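Local structure of ASCH domain (3S9X) at residues S31-Y36 with H78-T83; L62-S67 with H137-E142; V106-A111 with K119-W124. The protein is of unknown function but, as an ASCH domain of the PUA clan, may bind RNA. All blocks are in the same frame, centred on the assembly; numbering follows the deposited sequence. Where two conformers were deposited one is given.

Interaction 1: S31-Y36 with H78-T83; sequences SFSADY and HLQVVT
Residues 31-36 and 78-83 pair as parallel beta strands at one margin of the mixed sheet, and the imidazole of His78 reaches across to the hydroxyls of Ser31 and Ser33. The strand axes diverge by only 12°, and the backbone bonds run in the staggered parallel pattern: Leu79 N to Ser31 O, Ser33 N to Leu79 O, Val81 N to Ser33 O, Asp35 N to Val81 O and Thr83 N to Asp35 O.

His78 CG is anti to the backbone N (chi1 -180°), and chi2 of 86° turns both ring nitrogens to the serines. Ser31 OG is hydrogen-bonded to His78 ND1 at 2.7 Å, in the ring plane, and Ser33 OG to His78 NE2 at 2.8 Å, so the ring cannot easily rotate. A hydroxyl suits each place because it can donate or accept, matching either state of a ring nitrogen. Further along the same face, the extended chain of Gln80 brings NE2 to within 3.0 Å of Asp35 O. This donor sits above one face of the carbonyl plane while Thr83 N comes from the other, so one oxygen takes two bonds. A water links Gln80 NE2 with Tyr36 O.

The other face is apolar. Phe32 and Leu79 lie side by side, Phe32 CE1 touching Leu79 CD1 at 3.9 Å, while Ala34 CB meets Val81 CB at 4.0 Å; the short alanine lets Ser10 of helix 8-19 come close. That helix covers this face, helix 41-52 packs on Val82 from the other, and strand 89-102 continues the sheet beyond 79-83, antiparallel.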
loop_
_atom_site.group_PDB
_atom_site.type_symbol
_atom_site.label_atom_id
_atom_site.label_comp_id
_atom_site.label_asym_id
_atom_site.label_seq_id
_atom_site.Cartn_x
_atom_site.Cartn_y
_atom_site.Cartn_z
ATOM N N SER A 31 0.759 5.601 13.794
ATOM C CA SER A 31 -0.167 5.353 12.652
ATOM C C SER A 31 -0.003 3.935 12.159
ATOM O O SER A 31 1.072 3.505 11.839
ATOM C CB SER A 31 0.048 6.392 11.564
ATOM O OG SER A 31 -0.821 6.245 10.488
ATOM N N PHE A 32 -1.111 3.212 12.201
ATOM C CA PHE A 32 -1.109 1.756 12.005
ATOM C C PHE A 32 -2.330 1.321 11.209
ATOM O O PHE A 32 -3.409 1.880 11.334
ATOM C CB PHE A 32 -1.184 1.001 13.386
ATOM C CG PHE A 32 -0.194 1.432 14.373
ATOM C CD1 PHE A 32 1.043 0.786 14.459
ATOM C CD2 PHE A 32 -0.419 2.519 15.210
ATOM C CE1 PHE A 32 1.940 1.142 15.416
ATOM C CE2 PHE A 32 0.484 2.915 16.111
ATOM C CZ PHE A 32 1.683 2.207 16.277
ATOM N N SER A 33 -2.146 0.279 10.394
ATOM C CA SER A 33 -3.280 -0.376 9.735
ATOM C C SER A 33 -2.930 -1.865 9.445
ATOM O O SER A 33 -1.773 -2.280 9.635
ATOM C CB SER A 33 -3.549 0.307 8.422
ATOM O OG SER A 33 -2.533 0.125 7.467
ATOM N N ALA A 34 -3.945 -2.599 9.006
ATOM C CA ALA A 34 -3.795 -3.998 8.606
ATOM C C ALA A 34 -4.691 -4.227 7.410
ATOM O O ALA A 34 -5.864 -3.937 7.450
ATOM C CB ALA A 34 -4.162 -4.996 9.771
ATOM N N ASP A 35 -4.129 -4.676 6.294
ATOM C CA ASP A 35 -4.922 -4.859 5.066
ATOM C C ASP A 35 -4.081 -5.695 4.084
ATOM O O ASP A 35 -2.867 -5.814 4.210
ATOM C CB ASP A 35 -5.144 -3.463 4.436
ATOM C CG ASP A 35 -6.600 -3.111 4.092
ATOM O OD1 ASP A 35 -6.793 -2.531 2.979
ATOM O OD2 ASP A 35 -7.525 -3.261 4.894
ATOM N N TYR A 36 -4.767 -6.228 3.085
ATOM C CA TYR A 36 -4.171 -6.774 1.917
ATOM C C TYR A 36 -4.079 -5.726 0.832
ATOM O O TYR A 36 -4.763 -4.706 0.880
ATOM C CB TYR A 36 -4.872 -8.075 1.440
ATOM C CG TYR A 36 -6.334 -7.942 1.097
ATOM C CD1 TYR A 36 -6.737 -7.401 -0.130
ATOM C CD2 TYR A 36 -7.302 -8.340 1.982
ATOM C CE1 TYR A 36 -8.065 -7.237 -0.421
ATOM C CE2 TYR A 36 -8.659 -8.283 1.658
ATOM C CZ TYR A 36 -9.019 -7.729 0.433
ATOM O OH TYR A 36 -10.361 -7.623 0.108
ATOM N N HIS A 78 4.057 5.468 8.906
ATOM C CA HIS A 78 2.968 4.537 9.077
ATOM C C HIS A 78 3.451 3.072 8.995
ATOM O O HIS A 78 4.210 2.751 8.087
ATOM C CB HIS A 78 1.923 4.807 7.971
ATOM C CG HIS A 78 0.739 3.906 8.046
ATOM N ND1 HIS A 78 -0.368 4.175 8.833
ATOM C CD2 HIS A 78 0.422 2.784 7.351
ATOM C CE1 HIS A 78 -1.270 3.228 8.652
ATOM N NE2 HIS A 78 -0.826 2.377 7.743
ATOM N N LEU A 79 2.879 2.220 9.835
ATOM C CA LEU A 79 3.076 0.795 9.740
ATOM C C LEU A 79 1.778 0.106 9.286
ATOM O O LEU A 79 0.722 0.315 9.829
ATOM C CB LEU A 79 3.418 0.198 11.117
ATOM C CG LEU A 79 4.754 0.610 11.701
ATOM C CD1 LEU A 79 4.905 0.045 13.129
ATOM C CD2 LEU A 79 5.893 0.093 10.818
ATOM N N GLN A 80 1.941 -0.734 8.272
ATOM C CA GLN A 80 0.856 -1.572 7.786
ATOM C C GLN A 80 1.273 -3.049 7.982
ATOM O O GLN A 80 2.315 -3.487 7.449
ATOM C CB GLN A 80 0.484 -1.326 6.334
ATOM C CG GLN A 80 -0.543 -2.251 5.796
ATOM C CD GLN A 80 -0.946 -2.051 4.372
ATOM O OE1 GLN A 80 -0.703 -0.971 3.804
ATOM N NE2 GLN A 80 -1.589 -3.086 3.769
ATOM N N VAL A 81 0.400 -3.802 8.648
ATOM C CA VAL A 81 0.469 -5.221 8.617
ATOM C C VAL A 81 -0.105 -5.632 7.267
ATOM O O VAL A 81 -1.310 -5.443 7.012
ATOM C CB VAL A 81 -0.260 -5.933 9.798
ATOM C CG1 VAL A 81 -0.132 -7.432 9.627
ATOM C CG2 VAL A 81 0.247 -5.384 11.149
ATOM N N VAL A 82 0.740 -6.208 6.438
ATOM C CA VAL A 82 0.370 -6.719 5.084
ATOM C C VAL A 82 -0.122 -8.124 5.259
ATOM O O VAL A 82 0.639 -9.001 5.649
ATOM C CB VAL A 82 1.546 -6.621 4.109
ATOM C CG1 VAL A 82 1.142 -7.178 2.718
ATOM C CG2 VAL A 82 2.125 -5.199 4.072
ATOM N N THR A 83 -1.410 -8.338 5.026
ATOM C CA THR A 83 -1.974 -9.675 5.091
ATOM C C THR A 83 -2.164 -10.238 3.676
ATOM O O THR A 83 -2.117 -9.490 2.670
ATOM C CB THR A 83 -3.315 -9.688 5.802
ATOM O OG1 THR A 83 -4.336 -9.160 4.986
ATOM C CG2 THR A 83 -3.289 -8.904 7.149
HETATM O O HOH W 1 -3.256 -2.335 1.385
#

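Interaction 2: L62-S67 with H137-E142; sequences LEYWYS and HELGIE
Leu139, at the C-terminal end of helix 121-139, inserts between the aromatic rings of Tyr64 and Trp65 on the short helix 64-67; the contact thus joins the turn and helix following outer strand 58-62 to the end of the long helix. Its CB is directed at the other segment, and Leu139 CG, anti to the carbonyl carbon (chi1 -68°), comes within 4.1 Å of Trp65 CH2. There the chain forks. Leu139 CD1 lies 3.9 Å from Tyr64 CD2 and also approaches the indole and, more distantly, Leu62 CD1. Leu139 CD2 stands over the six-membered ring of Trp65, 4.0 Å from its centroid and 21° off the normal, a CH-pi contact. A branched leucine fits here because its two methyls can serve different neighbours at once.

Two residues further on, Ile141 reaches toward Tyr64 tip to tip. Ile141 CD1 sits over the centre of the Tyr64 ring, 3.7 Å from the centroid, while Ile141 CG2 lies 3.8 Å from Tyr64 OH. Between Leu139 and Ile141 the backbone must turn sharply. Gly140 does this with a positive phi (85°) in a Schellman motif that ends the helix, a conformation glycine adopts easily because it has no CB to collide with the preceding carbonyl.

The rings also carry polar groups. A water bridges Tyr64 OH, at 3.0 Å, to Leu139 O, at 2.6 Å, where it donates. The indole NE1 of Trp65 is hydrogen-bonded to Glu135, one turn back along the long helix. No direct hydrogen bond joins the two segments. Cohesion therefore probably rests on buried apolar surface and dispersion, including the two CH-pi contacts, and not on direct polar bonds.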
loop_
_atom_site.group_PDB
_atom_site.type_symbol
_atom_site.label_atom_id
_atom_site.label_comp_id
_atom_site.label_asym_id
_atom_site.label_seq_id
_atom_site.Cartn_x
_atom_site.Cartn_y
_atom_site.Cartn_z
ATOM N N LEU A 62 -5.613 6.754 -6.297
ATOM C CA LEU A 62 -6.151 7.997 -6.806
ATOM C C LEU A 62 -6.178 9.065 -5.756
ATOM O O LEU A 62 -6.682 8.898 -4.668
ATOM C CB LEU A 62 -7.548 7.824 -7.360
ATOM C CG LEU A 62 -7.750 6.851 -8.533
ATOM C CD1 LEU A 62 -9.257 6.649 -8.764
ATOM C CD2 LEU A 62 -7.076 7.400 -9.790
ATOM N N GLU A 63 -5.624 10.217 -6.094
ATOM C CA GLU A 63 -5.649 11.349 -5.146
ATOM C C GLU A 63 -7.076 11.827 -4.795
ATOM O O GLU A 63 -7.309 12.316 -3.695
ATOM C CB GLU A 63 -4.856 12.492 -5.727
ATOM C CG GLU A 63 -4.533 13.534 -4.680
ATOM C CD GLU A 63 -5.511 14.625 -4.561
ATOM O OE1 GLU A 63 -6.326 14.848 -5.478
ATOM O OE2 GLU A 63 -5.465 15.262 -3.487
ATOM N N TYR A 64 -8.014 11.578 -5.688
ATOM C CA TYR A 64 -9.404 11.907 -5.532
ATOM C C TYR A 64 -9.936 11.406 -4.200
ATOM O O TYR A 64 -10.751 12.078 -3.532
ATOM C CB TYR A 64 -10.217 11.282 -6.654
ATOM C CG TYR A 64 -11.656 11.763 -6.736
ATOM C CD1 TYR A 64 -11.997 12.848 -7.543
ATOM C CD2 TYR A 64 -12.658 11.128 -6.069
ATOM C CE1 TYR A 64 -13.277 13.276 -7.663
ATOM C CE2 TYR A 64 -13.981 11.521 -6.217
ATOM C CZ TYR A 64 -14.270 12.604 -7.030
ATOM O OH TYR A 64 -15.571 13.046 -7.161
ATOM N N TRP A 65 -9.451 10.243 -3.742
ATOM C CA TRP A 65 -9.936 9.691 -2.469
ATOM C C TRP A 65 -9.664 10.619 -1.305
ATOM O O TRP A 65 -10.371 10.644 -0.266
ATOM C CB TRP A 65 -9.283 8.336 -2.164
ATOM C CG TRP A 65 -9.799 7.237 -3.022
ATOM C CD1 TRP A 65 -9.141 6.647 -4.032
ATOM C CD2 TRP A 65 -11.094 6.623 -2.969
ATOM N NE1 TRP A 65 -9.904 5.655 -4.579
ATOM C CE2 TRP A 65 -11.095 5.599 -3.915
ATOM C CE3 TRP A 65 -12.218 6.753 -2.118
ATOM C CZ2 TRP A 65 -12.197 4.777 -4.137
ATOM C CZ3 TRP A 65 -13.323 5.896 -2.305
ATOM C CH2 TRP A 65 -13.315 4.922 -3.305
ATOM N N TYR A 66 -8.569 11.345 -1.384
ATOM C CA TYR A 66 -8.118 12.155 -0.258
ATOM C C TYR A 66 -8.707 13.541 -0.387
ATOM O O TYR A 66 -9.358 14.025 0.525
ATOM C CB TYR A 66 -6.611 12.217 -0.148
ATOM C CG TYR A 66 -6.016 10.820 -0.238
ATOM C CD1 TYR A 66 -5.989 9.940 0.834
ATOM C CD2 TYR A 66 -5.572 10.323 -1.466
ATOM C CE1 TYR A 66 -5.553 8.629 0.676
ATOM C CE2 TYR A 66 -5.167 8.987 -1.634
ATOM C CZ TYR A 66 -5.117 8.169 -0.551
ATOM O OH TYR A 66 -4.698 6.858 -0.661
ATOM N N SER A 67 -8.534 14.169 -1.544
ATOM C CA SER A 67 -9.036 15.507 -1.754
ATOM C C SER A 67 -10.556 15.622 -1.871
ATOM O O SER A 67 -11.118 16.646 -1.373
ATOM C CB SER A 67 -8.376 16.141 -2.962
ATOM O OG SER A 67 -8.705 15.469 -4.139
ATOM N N HIS A 137 -15.866 4.590 -11.731
ATOM C CA HIS A 137 -17.291 4.368 -11.963
ATOM C C HIS A 137 -18.041 4.419 -10.610
ATOM O O HIS A 137 -19.107 5.020 -10.540
ATOM C CB HIS A 137 -17.561 3.031 -12.686
ATOM C CG HIS A 137 -19.028 2.806 -12.945
ATOM N ND1 HIS A 137 -19.692 3.443 -13.960
ATOM C CD2 HIS A 137 -19.978 2.171 -12.212
ATOM C CE1 HIS A 137 -20.974 3.109 -13.933
ATOM N NE2 HIS A 137 -21.174 2.343 -12.858
ATOM N N GLU A 138 -17.536 3.686 -9.583
ATOM C CA GLU A 138 -18.217 3.700 -8.303
ATOM C C GLU A 138 -18.200 5.059 -7.652
ATOM O O GLU A 138 -19.194 5.390 -6.972
ATOM C CB GLU A 138 -17.635 2.657 -7.311
ATOM N N LEU A 139 -17.148 5.858 -7.910
ATOM C CA LEU A 139 -17.096 7.240 -7.430
ATOM C C LEU A 139 -18.003 8.210 -8.190
ATOM O O LEU A 139 -18.156 9.363 -7.795
ATOM C CB LEU A 139 -15.659 7.756 -7.474
ATOM C CG LEU A 139 -14.627 7.116 -6.493
ATOM C CD1 LEU A 139 -13.175 7.354 -6.973
ATOM C CD2 LEU A 139 -14.960 7.798 -5.163
ATOM N N GLY A 140 -18.534 7.753 -9.323
ATOM C CA GLY A 140 -19.413 8.600 -10.117
ATOM C C GLY A 140 -18.696 9.536 -11.088
ATOM O O GLY A 140 -19.324 10.491 -11.574
ATOM N N ILE A 141 -17.467 9.183 -11.425
ATOM C CA ILE A 141 -16.644 9.948 -12.372
ATOM C C ILE A 141 -16.044 9.006 -13.424
ATOM O O ILE A 141 -16.131 7.786 -13.290
ATOM C CB ILE A 141 -15.561 10.773 -11.658
ATOM C CG1 ILE A 141 -14.567 9.872 -10.921
ATOM C CG2 ILE A 141 -16.199 11.625 -10.625
ATOM C CD1 ILE A 141 -13.420 10.609 -10.215
ATOM N N GLU A 142 -15.473 9.603 -14.493
ATOM C CA GLU A 142 -14.745 8.821 -15.469
ATOM C C GLU A 142 -13.245 8.978 -15.209
ATOM O O GLU A 142 -12.717 10.051 -15.030
ATOM C CB GLU A 142 -15.065 9.262 -16.894
ATOM C CG GLU A 142 -16.536 8.899 -17.267
ATOM C CD GLU A 142 -16.925 9.240 -18.648
ATOM O OE1 GLU A 142 -16.182 9.911 -19.385
ATOM O OE2 GLU A 142 -18.011 8.817 -19.082
HETATM O O HOH W 2 -17.492 11.080 -5.926
#

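Interaction 3: V106-A111 with K119-W124; sequences VSEDFA and KSLAWW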
loop_
_atom_site.group_PDB
_atom_site.type_symbol
_atom_site.label_atom_id
_atom_site.label_comp_id
_atom_site.label_asym_id
_atom_site.label_seq_id
_atom_site.Cartn_x
_atom_site.Cartn_y
_atom_site.Cartn_z
ATOM N N VAL A 106 3.603 8.627 -14.821
ATOM C CA VAL A 106 4.281 7.562 -14.101
ATOM C C VAL A 106 5.450 7.037 -14.867
ATOM O O VAL A 106 5.346 6.772 -16.055
ATOM C CB VAL A 106 3.280 6.466 -13.711
ATOM C CG1 VAL A 106 4.037 5.198 -13.174
ATOM C CG2 VAL A 106 2.289 6.998 -12.639
ATOM N N SER A 107 6.575 6.933 -14.220
ATOM C CA SER A 107 7.832 6.514 -14.812
ATOM C C SER A 107 8.051 5.036 -14.875
ATOM O O SER A 107 7.437 4.259 -14.096
ATOM C CB SER A 107 8.992 7.158 -14.014
ATOM O OG SER A 107 9.104 6.560 -12.733
ATOM N N GLU A 108 8.981 4.615 -15.714
ATOM C CA GLU A 108 9.406 3.219 -15.740
ATOM C C GLU A 108 9.968 2.815 -14.389
ATOM O O GLU A 108 9.738 1.714 -13.925
ATOM C CB GLU A 108 10.426 3.030 -16.873
ATOM C CG GLU A 108 9.844 3.136 -18.297
ATOM C CD GLU A 108 10.829 2.650 -19.299
ATOM O OE1 GLU A 108 11.941 3.158 -19.220
ATOM O OE2 GLU A 108 10.520 1.693 -20.037
ATOM N N ASP A 109 10.745 3.695 -13.763
ATOM C CA ASP A 109 11.327 3.347 -12.497
ATOM C C ASP A 109 10.251 3.124 -11.411
ATOM O O ASP A 109 10.372 2.262 -10.566
ATOM C CB ASP A 109 12.303 4.425 -12.003
ATOM C CG ASP A 109 13.640 4.397 -12.751
ATOM O OD1 ASP A 109 13.905 3.450 -13.571
ATOM O OD2 ASP A 109 14.403 5.352 -12.571
ATOM N N PHE A 110 9.180 3.928 -11.391
ATOM C CA PHE A 110 8.132 3.718 -10.415
ATOM C C PHE A 110 7.407 2.390 -10.640
ATOM O O PHE A 110 7.147 1.630 -9.742
ATOM C CB PHE A 110 7.146 4.895 -10.384
ATOM C CG PHE A 110 6.161 4.743 -9.273
ATOM C CD1 PHE A 110 6.533 5.101 -7.949
ATOM C CD2 PHE A 110 4.891 4.251 -9.482
ATOM C CE1 PHE A 110 5.674 4.892 -6.939
ATOM C CE2 PHE A 110 4.066 4.025 -8.432
ATOM C CZ PHE A 110 4.431 4.391 -7.150
ATOM N N ALA A 111 7.094 2.090 -11.907
ATOM C CA ALA A 111 6.470 0.838 -12.268
ATOM C C ALA A 111 7.372 -0.316 -11.775
ATOM O O ALA A 111 6.869 -1.298 -11.223
ATOM C CB ALA A 111 6.260 0.735 -13.736
ATOM N N LYS A 119 7.385 -6.084 -14.469
ATOM C CA LYS A 119 7.937 -4.813 -13.964
ATOM C C LYS A 119 7.912 -3.655 -14.929
ATOM O O LYS A 119 8.427 -2.587 -14.643
ATOM C CB LYS A 119 9.320 -4.966 -13.274
ATOM C CG LYS A 119 9.249 -5.952 -12.144
ATOM C CD LYS A 119 10.510 -5.917 -11.322
ATOM C CE LYS A 119 10.565 -6.974 -10.203
ATOM N NZ LYS A 119 11.812 -6.787 -9.385
ATOM N N SER A 120 7.334 -3.894 -16.114
ATOM C CA SER A 120 7.312 -2.883 -17.142
ATOM C C SER A 120 6.231 -1.836 -16.898
ATOM O O SER A 120 5.248 -2.081 -16.188
ATOM C CB SER A 120 7.061 -3.508 -18.544
ATOM O OG SER A 120 5.724 -3.934 -18.608
ATOM N N LEU A 121 6.437 -0.674 -17.518
ATOM C CA LEU A 121 5.404 0.381 -17.433
ATOM C C LEU A 121 4.159 -0.069 -18.194
ATOM O O LEU A 121 3.071 0.191 -17.749
ATOM C CB LEU A 121 5.974 1.644 -18.049
ATOM C CG LEU A 121 5.082 2.857 -18.016
ATOM C CD1 LEU A 121 4.565 3.259 -16.628
ATOM C CD2 LEU A 121 5.803 3.996 -18.702
ATOM N N ALA A 122 4.338 -0.795 -19.311
ATOM C CA ALA A 122 3.136 -1.248 -20.001
ATOM C C ALA A 122 2.218 -2.134 -19.111
ATOM O O ALA A 122 0.974 -2.010 -19.080
ATOM C CB ALA A 122 3.498 -1.912 -21.289
ATOM N N TRP A 123 2.831 -3.061 -18.401
ATOM C CA TRP A 123 2.078 -3.955 -17.517
ATOM C C TRP A 123 1.401 -3.152 -16.403
ATOM O O TRP A 123 0.255 -3.344 -16.093
ATOM C CB TRP A 123 3.041 -5.022 -16.937
ATOM C CG TRP A 123 2.361 -6.175 -16.259
ATOM C CD1 TRP A 123 2.150 -7.454 -16.788
ATOM C CD2 TRP A 123 1.823 -6.203 -14.969
ATOM N NE1 TRP A 123 1.511 -8.217 -15.901
ATOM C CE2 TRP A 123 1.219 -7.475 -14.797
ATOM C CE3 TRP A 123 1.671 -5.274 -14.009
ATOM C CZ2 TRP A 123 0.588 -7.879 -13.616
ATOM C CZ3 TRP A 123 1.043 -5.658 -12.821
ATOM C CH2 TRP A 123 0.467 -6.934 -12.644
ATOM N N TRP A 124 2.149 -2.240 -15.807
ATOM C CA TRP A 124 1.652 -1.331 -14.771
ATOM C C TRP A 124 0.423 -0.576 -15.298
ATOM O O TRP A 124 -0.575 -0.445 -14.544
ATOM C CB TRP A 124 2.816 -0.398 -14.314
ATOM C CG TRP A 124 2.392 0.566 -13.218
ATOM C CD1 TRP A 124 2.622 0.451 -11.880
ATOM C CD2 TRP A 124 1.668 1.781 -13.406
ATOM N NE1 TRP A 124 2.066 1.522 -11.209
ATOM C CE2 TRP A 124 1.473 2.361 -12.120
ATOM C CE3 TRP A 124 1.178 2.474 -14.543
ATOM C CZ2 TRP A 124 0.750 3.560 -11.921
ATOM C CZ3 TRP A 124 0.465 3.625 -14.303
ATOM C CH2 TRP A 124 0.237 4.141 -13.050
HETATM O O HOH W 3 9.658 -0.422 -15.609
HETATM O O HOH W 4 9.043 -0.256 -18.678
#
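One face of the Trp124 indole receives Val106, whose CG1 stands 3.8 Å from the centroid of the six-membered ring and only 7° off its normal. Val106 CG2 reaches Trp124 CH2 at 3.5 Å, so both methyls of the valine press on the benzo part of the ring, the two side chains crossing at about a right angle. Trp124 NE1 lies at the edge of the Phe110 ring, 4.2 Å from Phe110 CE2, and gives its hydrogen bond to Glu114; His128 stacks on the indole as well. A flat, wide side chain suits this buried place because it can offer a broad surface to several neighbours.

Ala111 packs where the two helix starts meet. Ala111 CB lies 3.7 Å from Trp124 CB and close to Leu121 CA, and so small a side chain lets the two backbones come near each other. Leu121 has CG anti to its backbone N (chi1 -178°), and chi2 of 55° sets Leu121 CD1, which lies 3.6 Å from Val106 O and also meets Val106 CG1. Toward solvent the join becomes polar: one water donates to both Glu108 O and Lys119 O, and another links the Glu108 carboxylate to Leu121 N, a helix-start amide. Lys119 extends away to a salt bridge with Glu55.

Both helices begin alike. Ser107 OG accepts from Phe110 N at 3.0 Å, and Ser120 OG accepts from Trp123 N at 3.0 Å and is also hydrogen-bonded to Asp118, serine being short enough to fold back onto the first turn. These are two consecutive N-capped helices joined by a short loop; Val106, just before the first, packs with Phe110 and Trp124 on strand 148-158 of the ASCH-domain sheet.

In the fold
Interactions 2 and 3 share helix 121-139: the first turn takes part in interaction 3 and the last in interaction 2, their centres about 22 Å apart and nearest atoms about 9 Å. Interaction 1 lies on the opposite side of the chain's centre from interaction 3, about 24 Å between centres, and about 22 Å, again between centres, from interaction 2; none of the three touches another. Strand 58-62 runs into helix 64-67, so the mixed sheet connects interaction 1 to interaction 2, whose segments alternate along the sequence. No ligand or catalytic site is established. Interactions 1 and 2 lie at the two opposite outer strands, while interaction 3 packs helices on strand 148-158.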